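PDB 2F3O: pyruvate formate-lyase 2 from Archaeoglobus fulgidus, which is of unknown function but belongs to the glycyl radical enzymes, relatives of pyruvate formate-lyase and glycerol dehydratase, and probably acts as a lyase. Local coordinates for residues T123-A128 with Y503-K509; K509-S515 with V526-R530; P79-L84 with I115-Q120; S143-E149 with D440-N445; C517-C521 with G531-Y535. All blocks are in the same frame, centred on the assembly; numbering follows the deposited sequence.

Contacts 1, 2, 4 and 5 are buried, whereas contact 3 lies farthest from the chain's centre and is partly open to solvent. Contact 4 lies nearest the centre and is the one true strand pairing, built on backbone hydrogen bonds. Contacts 1 and 3 are apolar: one packs two helices round a phenylalanine, the other lays a proline on a tryptophan. Contact 2 continues from the end of the helix used in contact 1, shares K509 with it, and turns polar, gathering donors round a buried carboxylate. Its segments alternate along the chain with those of contact 5, a weaker meeting of loops near another subunit. N505 ND2 and E149 O link contacts 1 and 4.

Contact 1 of 5, residues T123-A128 with Y503-K509; sequences TIEAFA and YANAEVK
The ring of F127 drives its edge against the face of Y503, a T-shaped pair with centroids 5.2 Å apart and planes at 84°. The nearest atoms of the two rings are F127 CE2 and Y503 CE2, and F127 CZ lies over the tyrosine face. F127 is a knob in a hole formed by Y503, A504, E507 and V508 of helix 477-508, whose segment here passes helix 124-128 with axes 8.8 Å apart. The ring gets there because CG is anti to the backbone N (chi1 -168°), which carries it toward helix 477-508. Round the rest of the ring the neighbours approach obliquely: A504 CB at 3.7 Å from F127 CD2, V508 CG1 at 3.6 Å from F127 CD1, and the CB of E507 at 3.6 Å from F127 CE1. With an alanine here, the hole would probably be left as a gap between the helices, and the face of Y503 would lose the ring edge that meets it. One turn back, I124 fills the next position: its CG1 touches V508 CG2 at 3.6 Å, its CG2 faces A504 CB, and its CD1 reaches N505 OD1 at 3.4 Å. The polar ends are engaged elsewhere: E507 with R530, N505 ND2 with L501 O, and Y503 OH with S194 of the second subunit, which also packs its P38 on F127. No hydrogen bond crosses between the two segments, so this pairing rests on apolar fit and burial rather than on directed bonds.

Contact 2 of 5, residues K509-S515 with V526-R530; sequences KPTPLLS and VDVSR
The carboxylate of D527, the head of an Asx turn in the loop that leads towards strand 535-543, takes donors both above its plane and near its edges, some of them from the segment 509-515 opposite. The turn is closed by S529 N, which meets OD2 from above the plane. S515 OG donates to D527 OD1 from well above the plane (76° out of it) at 2.6 Å, while T511 N reaches D527 OD2 on the syn side, somewhat tilted, at 3.3 Å. On the anti side, close to the plane, S529 OG gives D527 OD2 a further bond of 2.8 Å. Three donors therefore grip OD2, which would be expected to hold the carboxylate firmly and to favour its charged form in this buried place. A chi1 of -168° turns the D527 side chain away from its own N and swings the carboxylate over to the start of helix 512-516. E267 also meets that helix start, accepting from L513 N and L514 N. Apolar groups fill in around the polar cluster: P510 CB rests 3.6 Å from D527 OD2, and V528 CG1 lies 4.1 Å from L514 CD2. P510 also packs on helix 39-53. S515 OG links the two segments, donating to the aspartate and accepting from the residue after it: V528 N points at S515 OG over 2.7 Å, with a nearly straight N-H...O angle of 176°.

Contact 3 of 5, residues P79-L84 with I115-Q120; sequences PEGVGL and IAPYWQ
W119 lays one face of its indole on P79, and the contact can be followed outward along the tryptophan. Its CB meets P79 CB at 3.9 Å and, on the same side, L84 CD2 at 4.1 Å. CG then meets P79 CB at 3.6 Å, with the side chain standing anti to the carbonyl carbon (chi1 -74°), and CD1 touches both CB and CG of the proline. Over the five-membered ring comes P79 CG, a CH-pi contact 3.7 Å from the centroid and only 15° off the ring normal. NE1, beside that carbon, hydrogen-bonds to T28 OG1. Along the six-membered ring, CE3 lies by E80 CA and CZ3 lies 3.8 Å from E80 CB; E80 N stands over the same face as P79 CG, both offset toward the rim. The opposite face is met by Y118 CD2. E80 itself sends its carboxylate elsewhere, to K509 and R23. Beside the indole's CB, L84 completes the contact: CD2 leans on I115 CG2 and A116, and CD1 comes within 3.5 Å of Q120 OE1. No hydrogen bond crosses between the segments. The tryptophan sits near the end of helix 105-119, which is kinked at P117, and packs the chain leading into helix 83-87 against helix 105-119; M31 and Y27 of helix 22-34 also meet W119, and Y27 touches E80 as well.

Contact 4 of 5, residues S143-E149 with D440-N445; sequences SVFVLTE and DAALIN
An antiparallel strand pair joins 145-147, the outermost strand within this chain of a four-stranded mixed sheet, to strand 435-445; the pieces 145-147 and 442-445 run at 172° to each other, and the sheet is consistent with one half of the barrel known from glycyl radical enzymes. V146 and L443 form the hydrogen-bonded pair, V146 N to L443 O and L443 N to V146 O both 3.0 Å. F145 with I444 and L147 with A442 are non-hydrogen-bonded pairs, their side chains on the face turned to helix 133-140 and helix 477-508, where L147 CD1 meets A442 CB at 3.7 Å. At one end N445 grips the residues before strand 145-147 twice: its N bonds to V144 O at 2.9 Å, and its ND2 to S143 O at 2.8 Å, S143 O lying in the amide plane of N445. N445 OD1 also makes weak bonds to A447 N and K448 N, at the start of helix 447-453. At the other end T148 N reaches A441 O at 3.0 Å, and T148 OG1, set between its own backbone N and carbonyl carbon (chi1 75°), is thereby turned to D440 O and gives it a bond of 2.6 Å. A valine in place of T148 would probably leave D440 O without this side-chain donor and that end of the pair less firmly closed. D440 turns its carboxylate to Q541 and to a bound glycerol, probably from the crystallisation liquor. Backbone bonds thus fix the register, while side-chain amide and hydroxyl groups extend the polar pairing beyond the regular strand at both ends.

Contact 5 of 5, residues C517-C521 with G531-Y535; sequences CVEDC and GGARY
E519 O is approached by two groups of the facing loop: R534 N, in a weak hydrogen bond of 3.4 Å, and A533 CA, in a CA-H...O contact also 3.4 Å long and straighter, with 154° at the hydrogen. The carbonyl belongs to a type II turn from V518 to C521, closed by C521 N to V518 O at 3.2 Å. D520 takes the third place of that turn with a positive phi of 77°, and the turn delivers the chain into helix 521-524. D520 CB comes 3.2 Å from G532 O. The side chains of D520 and R534 lie side by side, pointing the same way, with D520 OD2 3.4 Å from R534 CG. The arginine chain then bends at chi2 and leads away; D520 OD2 and R534 NE are 5.1 Å apart and make no salt bridge. On the other flank V518 CG1 packs against A533 CB at 3.8 Å, and the C521 SG lies near the peptide of G532 and A533. A CB on G532 would point at that sulfur, which fits the close approach of the two loops there. G531 calls for glycine for a different reason: at its backbone angles a CB would jam against the carbonyl O of R530. A third subunit is near: its D414 packs on E519, and its R534 comes close to R534 here. The pair is therefore held mainly by backbone shape and weak polar contacts, and D520 probably offsets a little of the like-charge repulsion between R534 and R534 of the third subunit.

Contact 1 of 5, residues T123-A128 with Y503-K509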
# COMPACT_ATOMS: atom_id res chain seq x y z
N THR A 123 5.66 5.55 33.27
CA THR A 123 6.80 5.98 32.49
C THR A 123 6.93 5.19 31.20
O THR A 123 6.28 4.16 31.03
CB THR A 123 8.15 5.80 33.24
OG1 THR A 123 8.44 4.40 33.39
CG2 THR A 123 8.15 6.48 34.59
N ILE A 124 7.82 5.66 30.32
CA ILE A 124 8.19 4.96 29.10
C ILE A 124 8.71 3.58 29.45
O ILE A 124 8.29 2.60 28.84
CB ILE A 124 9.23 5.76 28.29
CG1 ILE A 124 8.65 7.11 27.91
CG2 ILE A 124 9.68 5.01 27.04
CD1 ILE A 124 9.55 7.98 27.11
N GLU A 125 9.58 3.49 30.45
CA GLU A 125 10.16 2.22 30.88
C GLU A 125 9.13 1.19 31.38
O GLU A 125 9.26 -0.01 31.14
CB GLU A 125 11.27 2.48 31.90
CG GLU A 125 11.39 1.47 33.04
CD GLU A 125 12.81 1.37 33.55
OE1 GLU A 125 13.65 2.16 33.05
OE2 GLU A 125 13.11 0.49 34.40
N ALA A 126 8.07 1.68 32.03
CA ALA A 126 6.97 0.83 32.47
C ALA A 126 6.23 0.14 31.31
O ALA A 126 5.81 -1.01 31.45
CB ALA A 126 6.00 1.62 33.31
N PHE A 127 6.07 0.83 30.18
CA PHE A 127 5.53 0.25 28.95
C PHE A 127 6.46 -0.80 28.39
O PHE A 127 6.03 -1.88 28.05
CB PHE A 127 5.29 1.32 27.88
CG PHE A 127 4.47 0.85 26.69
CD1 PHE A 127 3.13 1.14 26.61
CD2 PHE A 127 5.06 0.11 25.66
CE1 PHE A 127 2.39 0.73 25.53
CE2 PHE A 127 4.32 -0.32 24.58
CZ PHE A 127 2.98 -0.01 24.52
N ALA A 128 7.73 -0.47 28.27
CA ALA A 128 8.65 -1.38 27.64
C ALA A 128 9.04 -2.60 28.46
O ALA A 128 9.36 -3.62 27.88
CB ALA A 128 9.85 -0.65 27.25
N TYR A 503 8.46 2.09 20.10
CA TYR A 503 7.06 1.81 20.19
C TYR A 503 6.53 2.38 21.51
O TYR A 503 5.45 2.99 21.54
CB TYR A 503 6.91 0.31 20.09
CG TYR A 503 5.54 -0.25 20.35
CD1 TYR A 503 4.40 0.28 19.73
CD2 TYR A 503 5.39 -1.38 21.15
CE1 TYR A 503 3.16 -0.28 19.96
CE2 TYR A 503 4.16 -1.93 21.38
CZ TYR A 503 3.04 -1.39 20.79
OH TYR A 503 1.82 -1.99 21.05
N ALA A 504 7.31 2.24 22.57
CA ALA A 504 6.93 2.73 23.90
C ALA A 504 6.78 4.23 23.94
O ALA A 504 5.84 4.74 24.57
CB ALA A 504 7.93 2.27 24.95
N ASN A 505 7.70 4.94 23.28
CA ASN A 505 7.61 6.38 23.17
C ASN A 505 6.36 6.77 22.41
O ASN A 505 5.57 7.57 22.89
CB ASN A 505 8.83 6.94 22.46
CG ASN A 505 9.95 7.31 23.43
OD1 ASN A 505 10.09 8.49 23.81
ND2 ASN A 505 10.77 6.31 23.82
N ALA A 506 6.13 6.14 21.26
CA ALA A 506 4.93 6.40 20.44
C ALA A 506 3.65 6.23 21.22
O ALA A 506 2.66 6.91 20.95
CB ALA A 506 4.91 5.50 19.23
N GLU A 507 3.67 5.35 22.21
CA GLU A 507 2.46 5.06 22.95
C GLU A 507 2.25 5.92 24.17
O GLU A 507 1.11 6.27 24.45
CB GLU A 507 2.42 3.60 23.34
CG GLU A 507 2.18 2.69 22.17
CD GLU A 507 0.83 2.92 21.52
OE1 GLU A 507 -0.20 2.77 22.21
OE2 GLU A 507 0.80 3.24 20.31
N VAL A 508 3.30 6.24 24.91
CA VAL A 508 3.11 6.96 26.19
C VAL A 508 3.68 8.37 26.22
O VAL A 508 3.44 9.12 27.17
CB VAL A 508 3.62 6.16 27.42
CG1 VAL A 508 3.49 4.66 27.21
CG2 VAL A 508 5.05 6.53 27.76
N LYS A 509 4.42 8.73 25.18
CA LYS A 509 5.04 10.04 25.08
C LYS A 509 5.11 10.45 23.61
O LYS A 509 6.20 10.54 23.02
CB LYS A 509 6.44 9.96 25.72
CG LYS A 509 7.34 11.21 25.67
CD LYS A 509 6.88 12.25 26.61
CE LYS A 509 7.85 13.38 26.62
NZ LYS A 509 7.12 14.65 26.91

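Contact 2 of 5, residues K509-S515 with V526-R530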
# COMPACT_ATOMS: atom_id res chain seq x y z
N LYS A 509 4.42 8.73 25.18
CA LYS A 509 5.04 10.04 25.08
C LYS A 509 5.11 10.45 23.61
O LYS A 509 6.20 10.54 23.02
CB LYS A 509 6.44 9.96 25.72
CG LYS A 509 7.34 11.21 25.67
CD LYS A 509 6.88 12.25 26.61
CE LYS A 509 7.85 13.38 26.62
NZ LYS A 509 7.12 14.65 26.91
N PRO A 510 3.94 10.69 22.99
CA PRO A 510 4.06 11.38 21.71
C PRO A 510 4.39 12.86 21.96
O PRO A 510 4.13 13.39 23.05
CB PRO A 510 2.69 11.19 21.06
CG PRO A 510 1.74 11.00 22.21
CD PRO A 510 2.54 10.41 23.35
N THR A 511 5.02 13.51 20.99
CA THR A 511 5.52 14.86 21.20
C THR A 511 5.05 15.83 20.11
O THR A 511 5.79 16.12 19.18
CB THR A 511 7.05 14.86 21.28
OG1 THR A 511 7.60 14.23 20.12
CG2 THR A 511 7.51 14.10 22.54
N PRO A 512 3.80 16.31 20.23
CA PRO A 512 3.11 17.09 19.21
C PRO A 512 3.74 18.41 18.78
O PRO A 512 3.66 18.75 17.61
CB PRO A 512 1.75 17.39 19.86
CG PRO A 512 1.61 16.42 20.95
CD PRO A 512 2.97 16.09 21.42
N LEU A 513 4.32 19.18 19.69
CA LEU A 513 4.96 20.43 19.26
C LEU A 513 6.15 20.16 18.34
O LEU A 513 6.22 20.74 17.24
CB LEU A 513 5.36 21.32 20.44
CG LEU A 513 6.07 22.63 20.09
CD1 LEU A 513 5.20 23.53 19.25
CD2 LEU A 513 6.53 23.35 21.35
N LEU A 514 7.02 19.24 18.78
CA LEU A 514 8.16 18.77 18.01
C LEU A 514 7.73 18.24 16.66
O LEU A 514 8.38 18.50 15.64
CB LEU A 514 8.91 17.70 18.79
CG LEU A 514 10.13 17.10 18.08
CD1 LEU A 514 11.14 18.18 17.78
CD2 LEU A 514 10.74 15.97 18.88
N SER A 515 6.62 17.51 16.63
CA SER A 515 6.03 17.06 15.37
C SER A 515 5.76 18.18 14.38
O SER A 515 5.98 18.01 13.20
CB SER A 515 4.74 16.30 15.61
OG SER A 515 5.04 15.03 16.14
N VAL A 526 0.62 12.63 11.24
CA VAL A 526 1.15 11.60 12.15
C VAL A 526 2.26 12.18 12.99
O VAL A 526 3.06 12.96 12.51
CB VAL A 526 1.55 10.26 11.41
CG1 VAL A 526 1.65 10.45 9.94
CG2 VAL A 526 2.80 9.65 11.95
N ASP A 527 2.25 11.85 14.28
CA ASP A 527 3.29 12.29 15.20
C ASP A 527 4.69 11.78 14.81
O ASP A 527 4.82 10.69 14.28
CB ASP A 527 2.97 11.85 16.63
CG ASP A 527 3.85 12.52 17.67
OD1 ASP A 527 3.64 13.72 17.95
OD2 ASP A 527 4.78 11.87 18.19
N VAL A 528 5.70 12.58 15.11
CA VAL A 528 7.10 12.22 14.96
C VAL A 528 7.57 10.89 15.60
O VAL A 528 8.40 10.18 15.03
CB VAL A 528 7.99 13.40 15.40
CG1 VAL A 528 8.24 13.40 16.89
CG2 VAL A 528 9.28 13.43 14.59
N SER A 529 6.99 10.52 16.74
CA SER A 529 7.42 9.33 17.42
C SER A 529 6.78 8.10 16.80
O SER A 529 7.09 6.96 17.16
CB SER A 529 7.06 9.43 18.88
OG SER A 529 5.67 9.40 19.02
N ARG A 530 5.87 8.33 15.87
CA ARG A 530 5.16 7.26 15.20
C ARG A 530 5.73 7.14 13.77
O ARG A 530 5.44 6.19 13.04
CB ARG A 530 3.66 7.58 15.24
CG ARG A 530 2.74 6.63 14.50
CD ARG A 530 2.46 5.38 15.29
NE ARG A 530 1.69 5.66 16.49
CZ ARG A 530 1.32 4.73 17.36
NH1 ARG A 530 1.64 3.44 17.15
NH2 ARG A 530 0.62 5.07 18.43

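Contact 3 of 5, residues P79-L84 with I115-Q120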
# COMPACT_ATOMS: atom_id res chain seq x y z
N PRO A 79 9.62 13.34 34.53
CA PRO A 79 9.31 12.10 35.24
C PRO A 79 8.65 11.05 34.36
O PRO A 79 8.63 9.87 34.71
CB PRO A 79 8.33 12.56 36.33
CG PRO A 79 7.68 13.77 35.76
CD PRO A 79 8.76 14.46 34.98
N GLU A 80 8.15 11.47 33.20
CA GLU A 80 7.57 10.55 32.23
C GLU A 80 8.69 9.74 31.57
O GLU A 80 8.51 8.60 31.13
CB GLU A 80 6.70 11.29 31.20
CG GLU A 80 7.45 12.17 30.20
CD GLU A 80 7.59 13.64 30.61
OE1 GLU A 80 7.35 14.51 29.75
OE2 GLU A 80 7.95 13.95 31.78
N GLY A 81 9.88 10.33 31.54
CA GLY A 81 11.04 9.65 31.04
C GLY A 81 11.90 9.14 32.18
O GLY A 81 11.60 8.11 32.78
N VAL A 82 12.96 9.87 32.49
CA VAL A 82 13.95 9.32 33.40
C VAL A 82 14.21 10.23 34.63
O VAL A 82 15.17 10.04 35.39
CB VAL A 82 15.22 8.85 32.61
CG1 VAL A 82 16.38 9.86 32.65
CG2 VAL A 82 15.64 7.47 33.06
N GLY A 83 13.29 11.16 34.86
CA GLY A 83 13.41 12.09 35.98
C GLY A 83 13.24 11.49 37.38
O GLY A 83 13.62 12.12 38.35
N LEU A 84 12.69 10.29 37.48
CA LEU A 84 12.56 9.64 38.78
C LEU A 84 13.88 9.05 39.25
O LEU A 84 14.02 8.70 40.43
CB LEU A 84 11.49 8.54 38.79
CG LEU A 84 9.98 8.80 38.68
CD1 LEU A 84 9.20 7.76 39.49
CD2 LEU A 84 9.57 10.21 39.09
N ILE A 115 5.19 13.83 43.21
CA ILE A 115 5.63 13.48 41.85
C ILE A 115 5.97 12.01 41.71
O ILE A 115 5.33 11.31 40.94
CB ILE A 115 6.84 14.32 41.41
CG1 ILE A 115 6.47 15.80 41.36
CG2 ILE A 115 7.35 13.89 40.05
CD1 ILE A 115 5.19 16.10 40.63
N ALA A 116 6.96 11.54 42.47
CA ALA A 116 7.40 10.14 42.44
C ALA A 116 6.37 9.01 42.69
O ALA A 116 6.52 7.94 42.10
CB ALA A 116 8.62 9.94 43.34
N PRO A 117 5.36 9.22 43.57
CA PRO A 117 4.39 8.11 43.57
C PRO A 117 3.42 8.13 42.38
O PRO A 117 2.90 7.07 42.03
CB PRO A 117 3.63 8.27 44.90
CG PRO A 117 4.30 9.40 45.63
CD PRO A 117 4.99 10.22 44.59
N TYR A 118 3.17 9.28 41.76
CA TYR A 118 2.28 9.34 40.60
C TYR A 118 2.93 8.72 39.36
O TYR A 118 2.35 7.85 38.70
CB TYR A 118 1.84 10.78 40.29
CG TYR A 118 0.87 10.90 39.13
CD1 TYR A 118 -0.47 10.60 39.30
CD2 TYR A 118 1.29 11.33 37.88
CE1 TYR A 118 -1.37 10.70 38.25
CE2 TYR A 118 0.40 11.44 36.82
CZ TYR A 118 -0.93 11.12 37.02
OH TYR A 118 -1.82 11.21 35.96
N TRP A 119 4.14 9.15 39.05
CA TRP A 119 4.80 8.74 37.83
C TRP A 119 5.41 7.35 37.87
O TRP A 119 5.72 6.77 36.84
CB TRP A 119 5.83 9.79 37.42
CG TRP A 119 5.14 10.95 36.87
CD1 TRP A 119 4.92 12.14 37.49
CD2 TRP A 119 4.51 11.04 35.59
NE1 TRP A 119 4.21 12.98 36.67
CE2 TRP A 119 3.94 12.32 35.49
CE3 TRP A 119 4.39 10.16 34.50
CZ2 TRP A 119 3.26 12.75 34.36
CZ3 TRP A 119 3.71 10.59 33.38
CH2 TRP A 119 3.16 11.87 33.32
N GLN A 120 5.60 6.82 39.07
CA GLN A 120 5.89 5.41 39.27
C GLN A 120 4.95 4.63 38.40
O GLN A 120 3.72 4.81 38.49
CB GLN A 120 5.61 5.04 40.72
CG GLN A 120 6.27 3.76 41.19
CD GLN A 120 7.78 3.81 41.03
OE1 GLN A 120 8.43 4.84 41.31
NE2 GLN A 120 8.35 2.71 40.58

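Contact 4 of 5, residues S143-E149 with D440-N445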
# COMPACT_ATOMS: atom_id res chain seq x y z
N SER A 143 27.31 -2.88 31.73
CA SER A 143 28.52 -3.47 31.17
C SER A 143 28.53 -3.63 29.65
O SER A 143 29.60 -3.65 29.04
CB SER A 143 28.75 -4.83 31.80
OG SER A 143 27.56 -5.58 31.83
N VAL A 144 27.35 -3.75 29.04
CA VAL A 144 27.29 -4.10 27.60
C VAL A 144 26.78 -2.95 26.68
O VAL A 144 27.36 -2.66 25.64
CB VAL A 144 26.65 -5.52 27.37
CG1 VAL A 144 25.37 -5.66 28.13
CG2 VAL A 144 26.49 -5.84 25.90
N PHE A 145 25.71 -2.28 27.09
CA PHE A 145 25.22 -1.13 26.32
C PHE A 145 24.44 -0.19 27.20
O PHE A 145 23.93 -0.59 28.26
CB PHE A 145 24.34 -1.58 25.12
CG PHE A 145 23.33 -2.67 25.45
CD1 PHE A 145 22.15 -2.38 26.12
CD2 PHE A 145 23.56 -3.97 25.05
CE1 PHE A 145 21.24 -3.37 26.43
CE2 PHE A 145 22.63 -4.97 25.33
CZ PHE A 145 21.48 -4.67 26.02
N VAL A 146 24.28 1.06 26.77
CA VAL A 146 23.19 1.85 27.35
C VAL A 146 22.16 2.26 26.30
O VAL A 146 22.51 2.56 25.16
CB VAL A 146 23.68 3.00 28.31
CG1 VAL A 146 25.12 3.38 28.04
CG2 VAL A 146 22.77 4.22 28.27
N LEU A 147 20.89 2.19 26.68
CA LEU A 147 19.75 2.54 25.84
C LEU A 147 19.12 3.83 26.35
O LEU A 147 18.52 3.84 27.42
CB LEU A 147 18.71 1.43 25.94
CG LEU A 147 18.60 0.27 24.94
CD1 LEU A 147 19.87 0.01 24.19
CD2 LEU A 147 18.12 -0.98 25.68
N THR A 148 19.23 4.91 25.60
CA THR A 148 18.81 6.20 26.12
C THR A 148 17.36 6.53 25.87
O THR A 148 16.87 7.51 26.41
CB THR A 148 19.54 7.33 25.48
OG1 THR A 148 19.01 7.50 24.17
CG2 THR A 148 21.01 7.03 25.40
N GLU A 149 16.66 5.75 25.07
CA GLU A 149 15.27 6.10 24.73
C GLU A 149 14.28 5.86 25.85
O GLU A 149 13.10 6.12 25.69
CB GLU A 149 14.81 5.40 23.46
CG GLU A 149 15.53 5.88 22.23
CD GLU A 149 15.33 4.96 21.05
OE1 GLU A 149 15.28 5.45 19.90
OE2 GLU A 149 15.21 3.74 21.26
N ASP A 440 21.18 9.53 19.37
CA ASP A 440 21.93 8.83 20.40
C ASP A 440 21.04 7.82 21.07
O ASP A 440 20.79 7.91 22.26
CB ASP A 440 22.49 9.78 21.46
CG ASP A 440 23.69 9.20 22.19
OD1 ASP A 440 24.25 8.20 21.72
OD2 ASP A 440 24.09 9.75 23.23
N ALA A 441 20.55 6.86 20.30
CA ALA A 441 19.53 5.97 20.83
C ALA A 441 20.14 4.88 21.67
O ALA A 441 19.53 4.42 22.65
CB ALA A 441 18.71 5.39 19.73
N ALA A 442 21.35 4.47 21.29
CA ALA A 442 22.16 3.58 22.12
C ALA A 442 23.64 3.82 21.93
O ALA A 442 24.08 4.42 20.95
CB ALA A 442 21.85 2.12 21.85
N LEU A 443 24.39 3.34 22.91
CA LEU A 443 25.86 3.28 22.87
C LEU A 443 26.26 1.84 23.21
O LEU A 443 25.78 1.27 24.18
CB LEU A 443 26.45 4.27 23.89
CG LEU A 443 26.13 5.76 23.61
CD1 LEU A 443 25.34 6.39 24.75
CD2 LEU A 443 27.39 6.55 23.27
N ILE A 444 27.11 1.24 22.40
CA ILE A 444 27.43 -0.18 22.58
C ILE A 444 28.90 -0.42 22.90
O ILE A 444 29.80 0.05 22.19
CB ILE A 444 27.07 -0.97 21.33
CG1 ILE A 444 25.56 -0.98 21.15
CG2 ILE A 444 27.61 -2.39 21.40
CD1 ILE A 444 25.15 -1.36 19.76
N ASN A 445 29.14 -1.16 23.98
CA ASN A 445 30.48 -1.58 24.36
C ASN A 445 30.92 -2.73 23.50
O ASN A 445 30.60 -3.88 23.82
CB ASN A 445 30.47 -2.03 25.82
CG ASN A 445 31.84 -2.32 26.35
OD1 ASN A 445 32.86 -2.09 25.68
ND2 ASN A 445 31.90 -2.84 27.58

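Contact 5 of 5, residues C517-C521 with G531-Y535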
# COMPACT_ATOMS: atom_id res chain seq x y z
N CYS A 517 7.44 20.70 13.99
CA CYS A 517 8.74 21.16 13.56
C CYS A 517 9.51 20.16 12.75
O CYS A 517 10.68 20.43 12.47
CB CYS A 517 9.62 21.47 14.76
SG CYS A 517 8.88 22.40 16.06
N VAL A 518 8.96 18.98 12.46
CA VAL A 518 9.73 18.02 11.67
C VAL A 518 8.95 17.58 10.45
O VAL A 518 7.88 17.01 10.56
CB VAL A 518 10.20 16.79 12.49
CG1 VAL A 518 11.00 15.83 11.60
CG2 VAL A 518 11.01 17.20 13.70
N GLU A 519 9.52 17.81 9.28
CA GLU A 519 8.72 17.79 8.08
C GLU A 519 8.23 16.42 7.65
O GLU A 519 8.83 15.38 7.92
CB GLU A 519 9.39 18.51 6.92
CG GLU A 519 8.55 19.62 6.35
CD GLU A 519 9.25 20.37 5.24
OE1 GLU A 519 8.61 20.68 4.20
OE2 GLU A 519 10.46 20.64 5.40
N ASP A 520 7.10 16.53 6.95
CA ASP A 520 6.09 15.51 6.68
C ASP A 520 5.12 15.22 7.85
O ASP A 520 3.99 14.88 7.59
CB ASP A 520 6.65 14.28 5.96
CG ASP A 520 7.20 14.61 4.57
OD1 ASP A 520 7.32 15.80 4.25
OD2 ASP A 520 7.50 13.68 3.80
N CYS A 521 5.52 15.43 9.10
CA CYS A 521 4.64 15.09 10.24
C CYS A 521 3.31 15.77 10.25
O CYS A 521 2.27 15.10 10.32
CB CYS A 521 5.28 15.42 11.57
SG CYS A 521 6.54 14.30 12.10
N GLY A 531 6.58 8.08 13.38
CA GLY A 531 7.28 7.93 12.14
C GLY A 531 6.93 8.88 11.02
O GLY A 531 7.32 8.64 9.89
N GLY A 532 6.23 9.96 11.31
CA GLY A 532 5.84 10.92 10.28
C GLY A 532 6.94 11.68 9.55
O GLY A 532 6.66 12.35 8.57
N ALA A 533 8.20 11.60 10.02
CA ALA A 533 9.30 12.32 9.38
C ALA A 533 9.62 11.67 8.04
O ALA A 533 9.34 10.49 7.90
CB ALA A 533 10.50 12.30 10.25
N ARG A 534 10.16 12.41 7.07
CA ARG A 534 10.44 11.81 5.74
C ARG A 534 11.48 10.70 5.86
O ARG A 534 11.23 9.57 5.45
CB ARG A 534 10.84 12.85 4.68
CG ARG A 534 10.62 12.39 3.22
CD ARG A 534 11.74 12.90 2.28
NE ARG A 534 11.55 12.62 0.83
CZ ARG A 534 11.99 11.54 0.15
NH1 ARG A 534 11.77 11.45 -1.17
NH2 ARG A 534 12.64 10.53 0.75
N TYR A 535 12.63 11.01 6.48
CA TYR A 535 13.62 9.99 6.78
C TYR A 535 13.48 9.58 8.24
O TYR A 535 13.30 10.44 9.09
CB TYR A 535 15.02 10.52 6.52
CG TYR A 535 15.29 10.99 5.10
CD1 TYR A 535 15.23 12.35 4.76
CD2 TYR A 535 15.63 10.08 4.09
CE1 TYR A 535 15.50 12.78 3.48
CE2 TYR A 535 15.90 10.51 2.80
CZ TYR A 535 15.83 11.86 2.50
OH TYR A 535 16.10 12.31 1.22